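Local coordinates for protein pyridine synthase TbtD (Thermobispora bispora, PDB 5WA4) that probably catalyses the formal [4+2] aza-cycloaddition that forms the central pyridine of the thiopeptide antibiotic thiomuracin, and binds the leader peptide of its substrate, at residues Y17-M22 against R86-M91. Residues are numbered along the deposited sequence; the frame is centred on the assembly and turned at random.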
ATOM      1  N   TYR E  17      13.853  30.613  29.066  1.00 53.86           N
ATOM      2  CA  TYR E  17      15.089  31.299  28.727  1.00 53.54           C
ATOM      3  C   TYR E  17      15.243  31.315  27.208  1.00 49.30           C
ATOM      4  O   TYR E  17      16.115  30.660  26.649  1.00 44.67           O
ATOM      5  CB  TYR E  17      16.247  30.596  29.408  1.00 54.76           C
ATOM      6  CG  TYR E  17      17.525  31.377  29.567  1.00 57.13           C
ATOM      7  CD1 TYR E  17      17.569  32.568  30.287  1.00 53.82           C
ATOM      8  CD2 TYR E  17      18.708  30.885  29.035  1.00 60.44           C
ATOM      9  CE1 TYR E  17      18.759  33.252  30.443  1.00 62.21           C
ATOM     10  CE2 TYR E  17      19.907  31.557  29.180  1.00 63.59           C
ATOM     11  CZ  TYR E  17      19.937  32.735  29.887  1.00 68.22           C
ATOM     12  OH  TYR E  17      21.159  33.372  30.015  1.00 58.22           O
ATOM     13  N   HIS E  18      14.372  32.078  26.559  1.00 48.04           N
ATOM     14  CA  HIS E  18      14.169  32.004  25.114  1.00 54.91           C
ATOM     15  C   HIS E  18      15.403  32.193  24.223  1.00 57.46           C
ATOM     16  O   HIS E  18      15.754  31.304  23.444  1.00 63.55           O
ATOM     17  CB  HIS E  18      13.106  33.027  24.718  1.00 53.32           C
ATOM     18  CG  HIS E  18      11.801  32.824  25.423  1.00 50.75           C
ATOM     19  ND1 HIS E  18      10.839  33.806  25.508  1.00 56.49           N
ATOM     20  CD2 HIS E  18      11.303  31.746  26.068  1.00 51.99           C
ATOM     21  CE1 HIS E  18       9.800  33.340  26.181  1.00 54.20           C
ATOM     22  NE2 HIS E  18      10.052  32.095  26.531  1.00 56.28           N
ATOM     23  N   ALA E  19      16.056  33.346  24.302  1.00 59.48           N
ATOM     24  CA  ALA E  19      17.112  33.639  23.346  1.00 61.72           C
ATOM     25  C   ALA E  19      18.447  33.725  24.035  1.00 61.69           C
ATOM     26  O   ALA E  19      19.458  34.074  23.422  1.00 64.62           O
ATOM     27  CB  ALA E  19      16.817  34.932  22.595  1.00 63.81           C
ATOM     28  N   GLY E  20      18.450  33.422  25.323  1.00 60.27           N
ATOM     29  CA  GLY E  20      19.694  33.448  26.071  1.00 71.29           C
ATOM     30  C   GLY E  20      20.573  32.250  25.766  1.00 67.75           C
ATOM     31  O   GLY E  20      20.121  31.285  25.144  1.00 64.29           O
ATOM     32  N   PRO E  21      21.840  32.307  26.196  1.00 66.87           N
ATOM     33  CA  PRO E  21      22.741  31.150  26.077  1.00 68.79           C
ATOM     34  C   PRO E  21      22.331  30.015  27.033  1.00 70.47           C
ATOM     35  O   PRO E  21      22.557  30.105  28.245  1.00 69.40           O
ATOM     36  CB  PRO E  21      24.114  31.728  26.443  1.00 64.14           C
ATOM     37  CG  PRO E  21      23.815  32.942  27.266  1.00 68.55           C
ATOM     38  CD  PRO E  21      22.501  33.488  26.776  1.00 57.65           C
ATOM     39  N   MET E  22      21.723  28.965  26.479  1.00 72.01           N
ATOM     40  CA  MET E  22      21.213  27.842  27.270  1.00 63.14           C
ATOM     41  C   MET E  22      22.339  27.070  27.964  1.00 62.93           C
ATOM     42  O   MET E  22      22.215  26.760  29.151  1.00 61.63           O
ATOM     43  CB  MET E  22      20.390  26.907  26.381  1.00 66.42           C
ATOM     44  CG  MET E  22      19.621  25.807  27.107  1.00 59.07           C
ATOM     45  SD  MET E  22      18.360  26.390  28.261  1.00 64.23           S
ATOM     46  CE  MET E  22      17.094  27.041  27.181  1.00 51.50           C
ATOM     47  N   ARG E  86      22.060  37.437  34.041  1.00 75.76           N
ATOM     48  CA  ARG E  86      22.266  37.308  32.596  1.00 66.21           C
ATOM     49  C   ARG E  86      20.956  37.058  31.837  1.00 70.62           C
ATOM     50  O   ARG E  86      20.848  36.083  31.094  1.00 70.60           O
ATOM     51  CB  ARG E  86      23.255  36.172  32.290  1.00 69.97           C
ATOM     52  CG  ARG E  86      24.631  36.311  32.956  1.00 78.73           C
ATOM     53  CD  ARG E  86      25.764  36.547  31.944  1.00 89.39           C
ATOM     54  NE  ARG E  86      26.407  35.323  31.462  1.00 83.25           N
ATOM     55  CZ  ARG E  86      26.599  35.036  30.175  1.00 81.59           C
ATOM     56  NH1 ARG E  86      26.178  35.874  29.242  1.00 84.83           N
ATOM     57  NH2 ARG E  86      27.200  33.907  29.818  1.00 81.95           N
ATOM     58  N   PRO E  87      19.964  37.952  31.987  1.00 70.31           N
ATOM     59  CA  PRO E  87      18.630  37.645  31.453  1.00 68.74           C
ATOM     60  C   PRO E  87      18.551  37.575  29.934  1.00 67.37           C
ATOM     61  O   PRO E  87      19.202  38.339  29.220  1.00 70.58           O
ATOM     62  CB  PRO E  87      17.767  38.799  31.976  1.00 63.38           C
ATOM     63  CG  PRO E  87      18.704  39.904  32.142  1.00 66.49           C
ATOM     64  CD  PRO E  87      20.025  39.307  32.553  1.00 67.93           C
ATOM     65  N   SER E  88      17.728  36.644  29.465  1.00 66.88           N
ATOM     66  CA  SER E  88      17.497  36.423  28.051  1.00 62.41           C
ATOM     67  C   SER E  88      16.837  37.636  27.436  1.00 63.19           C
ATOM     68  O   SER E  88      15.915  38.189  28.032  1.00 66.16           O
ATOM     69  CB  SER E  88      16.624  35.183  27.851  1.00 59.91           C
ATOM     70  OG  SER E  88      15.921  35.224  26.620  1.00 60.18           O
ATOM     71  N   PRO E  89      17.297  38.040  26.236  1.00 57.04           N
ATOM     72  CA  PRO E  89      16.773  39.181  25.473  1.00 58.33           C
ATOM     73  C   PRO E  89      15.292  39.045  25.212  1.00 66.55           C
ATOM     74  O   PRO E  89      14.489  39.911  25.563  1.00 70.79           O
ATOM     75  CB  PRO E  89      17.518  39.105  24.139  1.00 57.43           C
ATOM     76  CG  PRO E  89      18.649  38.183  24.372  1.00 63.19           C
ATOM     77  CD  PRO E  89      18.236  37.237  25.441  1.00 57.28           C
ATOM     78  N   GLY E  90      14.956  37.925  24.583  1.00 62.35           N
ATOM     79  CA  GLY E  90      13.621  37.677  24.094  1.00 63.19           C
ATOM     80  C   GLY E  90      13.704  37.203  22.652  1.00 65.23           C
ATOM     81  O   GLY E  90      14.691  37.447  21.945  1.00 62.31           O
ATOM     82  N   MET E  91      12.678  36.482  22.225  1.00 69.85           N
ATOM     83  CA  MET E  91      12.558  36.109  20.826  1.00 71.74           C
ATOM     84  C   MET E  91      11.872  37.283  20.127  1.00 67.30           C
ATOM     85  O   MET E  91      11.204  38.081  20.785  1.00 66.17           O
ATOM     86  CB  MET E  91      11.753  34.819  20.675  1.00 66.09           C
ATOM     87  CG  MET E  91      12.360  33.810  19.722  1.00 64.14           C
ATOM     88  SD  MET E  91      13.732  32.917  20.462  1.00 78.45           S
ATOM     89  CE  MET E  91      14.460  32.146  19.010  1.00 60.16           C
TER
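Ser88 OG accepts a nearly straight hydrogen bond from the backbone N of Ala19, 3.0 Å long with an N-H...O angle of 163°. The serine has its OG anti to its own backbone N (chi1 156°), which sets the hydroxyl against the turn formed by His18, Ala19 and Gly20. Asp120 binds the same hydroxyl through OD2 and the N-H of His18 through OD1, tying both loops together, so the buried hydroxyl is satisfied from two sides.

At the other end of the contact, Tyr17 OH lies 2.9 Å from Arg86 O, which sits at the edge of the ring and in its plane. Tyr17 OH is also hydrogen-bonded to Tyr82 OH. The chi1 of -160° puts Tyr17 CG anti to its backbone N and runs the ring alongside the 86-88 backbone. Tyr17 CD1 rests 3.7 Å from Ser88 CB. Gly20 CA covers one ring face, 3.6 Å above the plane and offset toward the rim. With no side chain at Gly20, the turn can fold back closely over the phenol ring.

Outward, Ala19 CB meets Pro89 CD at 3.9 Å and Gly90 O at 3.4 Å. Met91 brings its sulfur near the His18 carbonyl, SD to O 3.9 Å. The Arg86 guanidinium passes Pro21 and forms a salt bridge with Asp24.

This is a surface contact between two loops at one end of the four-stranded antiparallel sheet and its helices. One links strand 9-16 of the sheet to helix 22-35, with Pro21 as N-cap residue. The other leaves helix 64-85 at Arg86 and leads on to helix 98-107.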